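Local coordinates for protein thiamine pyrophosphokinase (Bacillus subtilis, PDB 3LM8) that catalyses the ATP-dependent pyrophosphorylation of thiamine to thiamine diphosphate, releasing AMP, in the thiamine salvage of this bacterium, at residues D108-L111 with G112-L116; L116-K119 with G120-T123. The protein carries 1 engineered substitution. One frame throughout, in Å; residues are numbered along the deposited sequence.

Contact 1 of 2, residues D108-L111 with G112-L116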
loop_
_atom_site.group_PDB
_atom_site.type_symbol
_atom_site.label_atom_id
_atom_site.label_comp_id
_atom_site.label_asym_id
_atom_site.label_seq_id
_atom_site.Cartn_x
_atom_site.Cartn_y
_atom_site.Cartn_z
ATOM N N ASP A 108 14.711 -2.969 4.266
ATOM C CA ASP A 108 14.893 -2.321 2.977
ATOM C C ASP A 108 13.655 -2.537 2.136
ATOM O O ASP A 108 13.197 -1.626 1.448
ATOM C CB ASP A 108 16.135 -2.854 2.244
ATOM C CG ASP A 108 16.322 -4.347 2.403
ATOM O OD1 ASP A 108 17.164 -4.910 1.668
ATOM O OD2 ASP A 108 15.650 -4.958 3.266
ATOM N N HIS A 109 13.101 -3.739 2.213
ATOM C CA HIS A 109 11.907 -4.069 1.448
ATOM C C HIS A 109 10.814 -3.037 1.695
ATOM O O HIS A 109 10.359 -2.378 0.767
ATOM C CB HIS A 109 11.414 -5.474 1.817
ATOM C CG HIS A 109 10.123 -5.864 1.161
ATOM N ND1 HIS A 109 8.892 -5.491 1.654
ATOM C CD2 HIS A 109 9.875 -6.605 0.054
ATOM C CE1 HIS A 109 7.941 -5.989 0.883
ATOM N NE2 HIS A 109 8.510 -6.670 -0.095
ATOM N N PHE A 110 10.407 -2.882 2.949
ATOM C CA PHE A 110 9.365 -1.926 3.273
ATOM C C PHE A 110 9.785 -0.502 2.899
ATOM O O PHE A 110 9.067 0.180 2.169
ATOM C CB PHE A 110 9.028 -2.028 4.761
ATOM C CG PHE A 110 7.950 -1.082 5.216
ATOM C CD1 PHE A 110 8.174 -0.224 6.290
ATOM C CD2 PHE A 110 6.716 -1.054 4.590
ATOM C CE1 PHE A 110 7.186 0.646 6.731
ATOM C CE2 PHE A 110 5.723 -0.184 5.026
ATOM C CZ PHE A 110 5.962 0.668 6.100
ATOM N N LEU A 111 10.945 -0.056 3.378
ATOM C CA LEU A 111 11.403 1.297 3.069
ATOM C C LEU A 111 11.280 1.589 1.573
ATOM O O LEU A 111 10.971 2.712 1.161
ATOM C CB LEU A 111 12.863 1.506 3.497
ATOM C CG LEU A 111 13.212 2.000 4.899
ATOM C CD1 LEU A 111 12.135 2.950 5.398
ATOM C CD2 LEU A 111 13.357 0.825 5.832
ATOM N N GLY A 112 11.548 0.571 0.762
ATOM C CA GLY A 112 11.451 0.742 -0.663
ATOM C C GLY A 112 10.002 1.024 -0.984
ATOM O O GLY A 112 9.646 2.139 -1.371
ATOM N N ASN A 113 9.154 0.019 -0.790
ATOM C CA ASN A 113 7.729 0.151 -1.087
ATOM C C ASN A 113 7.186 1.541 -0.735
ATOM O O ASN A 113 6.377 2.106 -1.473
ATOM C CB ASN A 113 6.952 -0.969 -0.387
ATOM C CG ASN A 113 7.506 -2.355 -0.729
ATOM O OD1 ASN A 113 7.705 -2.681 -1.895
ATOM N ND2 ASN A 113 7.759 -3.168 0.291
ATOM N N ILE A 114 7.657 2.096 0.378
ATOM C CA ILE A 114 7.245 3.429 0.812
ATOM C C ILE A 114 7.555 4.483 -0.255
ATOM O O ILE A 114 6.732 5.353 -0.546
ATOM C CB ILE A 114 7.950 3.805 2.116
ATOM C CG1 ILE A 114 7.239 3.127 3.287
ATOM C CG2 ILE A 114 7.999 5.329 2.275
ATOM C CD1 ILE A 114 5.835 3.650 3.519
ATOM N N GLN A 115 8.743 4.406 -0.840
ATOM C CA GLN A 115 9.117 5.354 -1.879
ATOM C C GLN A 115 8.152 5.214 -3.052
ATOM O O GLN A 115 7.840 6.194 -3.728
ATOM C CB GLN A 115 10.537 5.086 -2.365
ATOM C CG GLN A 115 11.580 5.021 -1.259
ATOM C CD GLN A 115 11.803 6.355 -0.572
ATOM O OE1 GLN A 115 11.315 6.585 0.537
ATOM N NE2 GLN A 115 12.546 7.246 -1.234
ATOM N N LEU A 116 7.686 3.993 -3.297
ATOM C CA LEU A 116 6.751 3.735 -4.391
ATOM C C LEU A 116 5.536 4.656 -4.308
ATOM O O LEU A 116 5.014 5.092 -5.333
ATOM C CB LEU A 116 6.273 2.271 -4.364
ATOM C CG LEU A 116 7.231 1.136 -4.765
ATOM C CD1 LEU A 116 7.679 1.324 -6.195
ATOM C CD2 LEU A 116 8.437 1.120 -3.861
#
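Phe110 and Ile114 meet one turn apart near the start of helix 107-122, the connecting helix of the beta-alpha-beta crossover between parallel strands 96-100 and 126-131. The firm side of this turn is the one turned to the protein. CG1 of Ile114 sits over one face of the Phe110 ring in a CH-pi contact, 4.1 Å from the ring centroid and 17° off its normal, while CD1 of Ile114 reaches CZ of Phe110 at 3.9 Å. The ring comes within range because CG of Phe110 is anti to the backbone N (chi1 -180°), and both side chains rest on Ile136 of strand 134-139. Next to them the buried amide of Asn113 approaches a face of the His109 imidazole, but the atoms are too close in the model and the detail is doubtful. Asn113 ND2 makes a weak hydrogen bond to Ile102 O, and the side chain of His109 is about 6 Å from a bound phosphate ion, probably from the crystallisation liquor.

The more exposed flank is looser. Asp108 has OD1 in a salt bridge to Arg106, and Leu111 and Gln115 are exposed too, though Gln115 also touches Phe160; here the backbone bond from Gln115 N to Leu111 O is long and weak at 3.4 Å. Regular i to i+4 backbone bonds run along the turn: Gly112 N gives to Asp108 O at 2.8 Å, Asn113 N to His109 O at 3.1 Å, and Ile114 N to Phe110 O at 3.0 Å, nearly in line with the carbonyl bond.

Contact 2 of 2, residues L116-K119 with G120-T123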
loop_
_atom_site.group_PDB
_atom_site.type_symbol
_atom_site.label_atom_id
_atom_site.label_comp_id
_atom_site.label_asym_id
_atom_site.label_seq_id
_atom_site.Cartn_x
_atom_site.Cartn_y
_atom_site.Cartn_z
ATOM N N LEU A 116 7.686 3.993 -3.297
ATOM C CA LEU A 116 6.751 3.735 -4.391
ATOM C C LEU A 116 5.536 4.656 -4.308
ATOM O O LEU A 116 5.014 5.092 -5.333
ATOM C CB LEU A 116 6.273 2.271 -4.364
ATOM C CG LEU A 116 7.231 1.136 -4.765
ATOM C CD1 LEU A 116 7.679 1.324 -6.195
ATOM C CD2 LEU A 116 8.437 1.120 -3.861
ATOM N N LEU A 117 5.082 4.939 -3.091
ATOM C CA LEU A 117 3.924 5.801 -2.891
ATOM C C LEU A 117 4.141 7.212 -3.453
ATOM O O LEU A 117 3.184 7.917 -3.814
ATOM C CB LEU A 117 3.618 5.899 -1.403
ATOM C CG LEU A 117 3.194 4.603 -0.729
ATOM C CD1 LEU A 117 3.280 4.759 0.786
ATOM C CD2 LEU A 117 1.790 4.255 -1.178
ATOM N N TYR A 118 5.408 7.614 -3.500
ATOM C CA TYR A 118 5.791 8.922 -3.998
ATOM C C TYR A 118 5.415 9.034 -5.463
ATOM O O TYR A 118 4.941 10.072 -5.915
ATOM C CB TYR A 118 7.300 9.136 -3.832
ATOM C CG TYR A 118 7.732 10.547 -4.148
ATOM C CD1 TYR A 118 7.317 11.610 -3.354
ATOM C CD2 TYR A 118 8.489 10.832 -5.286
ATOM C CE1 TYR A 118 7.632 12.920 -3.685
ATOM C CE2 TYR A 118 8.809 12.149 -5.628
ATOM C CZ TYR A 118 8.369 13.185 -4.821
ATOM O OH TYR A 118 8.628 14.492 -5.158
ATOM N N LYS A 119 5.623 7.947 -6.196
ATOM C CA LYS A 119 5.317 7.885 -7.620
ATOM C C LYS A 119 3.815 8.017 -7.848
ATOM O O LYS A 119 3.366 8.348 -8.941
ATOM C CB LYS A 119 5.817 6.552 -8.184
ATOM C CG LYS A 119 5.846 6.448 -9.695
ATOM C CD LYS A 119 6.526 5.151 -10.110
ATOM C CE LYS A 119 6.937 5.162 -11.573
ATOM N NZ LYS A 119 7.790 3.984 -11.901
ATOM N N GLY A 120 3.039 7.761 -6.802
ATOM C CA GLY A 120 1.596 7.846 -6.910
ATOM C C GLY A 120 1.029 9.243 -6.794
ATOM O O GLY A 120 -0.001 9.532 -7.397
ATOM N N VAL A 121 1.676 10.108 -6.015
ATOM C CA VAL A 121 1.197 11.479 -5.862
ATOM C C VAL A 121 1.488 12.236 -7.145
ATOM O O VAL A 121 0.766 13.163 -7.509
ATOM C CB VAL A 121 1.874 12.205 -4.668
ATOM C CG1 VAL A 121 1.426 11.575 -3.359
ATOM C CG2 VAL A 121 3.381 12.130 -4.781
ATOM N N LYS A 122 2.545 11.819 -7.837
ATOM C CA LYS A 122 2.934 12.446 -9.092
ATOM C C LYS A 122 1.840 12.208 -10.115
ATOM O O LYS A 122 1.595 13.038 -10.989
ATOM C CB LYS A 122 4.233 11.838 -9.615
ATOM C CG LYS A 122 5.391 11.886 -8.634
ATOM C CD LYS A 122 6.724 11.594 -9.328
ATOM C CE LYS A 122 6.728 10.240 -10.034
ATOM N NZ LYS A 122 8.009 9.997 -10.763
ATOM N N THR A 123 1.187 11.059 -9.982
ATOM C CA THR A 123 0.121 10.639 -10.884
ATOM C C THR A 123 -1.263 10.828 -10.270
ATOM O O THR A 123 -2.263 10.398 -10.841
ATOM C CB THR A 123 0.264 9.150 -11.227
ATOM O OG1 THR A 123 -0.220 8.364 -10.127
ATOM C CG2 THR A 123 1.728 8.800 -11.482
#
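Lys119 runs fully extended, its CG anti to the backbone N (chi1 -167°), whereas Lys122 bends at chi3 (-57°), and this bend brings CE of Lys122 back to CA of Lys119 at 3.7 Å and CG of Lys119 at 3.9 Å. The pair lies on the last turns of helix 107-122, the helical connection of a beta-alpha-beta crossover, just before the chain enters strand 126-131. The two aliphatic chains cross at a slant, and their ammonium groups stay apart, with NZ of Lys119 6.1 Å from NZ of Lys122. Lys119 NZ forms a salt bridge with Asp87 of helix 81-92, which would be expected to offset much of its charge.

On another flank, CG2 of Val121 approaches CD1 of the Tyr118 ring obliquely at 4.2 Å, though the placing of this methyl is doubtful because it crowds Tyr118 O, and Lys122 CD comes to the same ring at a slant. Tyr118 and Val121 both lean on Met138 of strand 134-139, while buried Leu117 packs against Ile127 and Leu129 of strand 126-131.

The helix is weakly bonded here. Gly120 N gives to Leu117 O at 3.0 Å, three residues back and from above the carbonyl plane, and Val121 N reaches Leu117 O only weakly. Thr123, already beyond the helix, turns its hydroxyl back over the final turn. With a valine here the hydroxyl is gone, and Gly120 O would probably be left with the weak bond from Thr123 N as its remaining link to this residue. That carbonyl receives the weak bond from Thr123 N at 3.2 Å and the hydrogen bond from Thr123 OG1 at 3.0 Å.

Overall arrangement
Both contacts belong to helix 107-122, contact 1 near its start and contact 2 running to its end, with centres 12 Å apart and Leu116 common to both. Contact 2 takes up the chain where contact 1 stops, and together they trace the helical connection between strands 96-100 and 126-131, neighbours in the nine-stranded mixed sheet. The helix touches helix 81-92 and strand 134-139 along its length, so the two contacts are successive turns of one helix that touches both. All four segments lie in the catalytic domain of the thiamine pyrophosphokinase family, whereas the residues around bound thiamine belong to a later part of the chain.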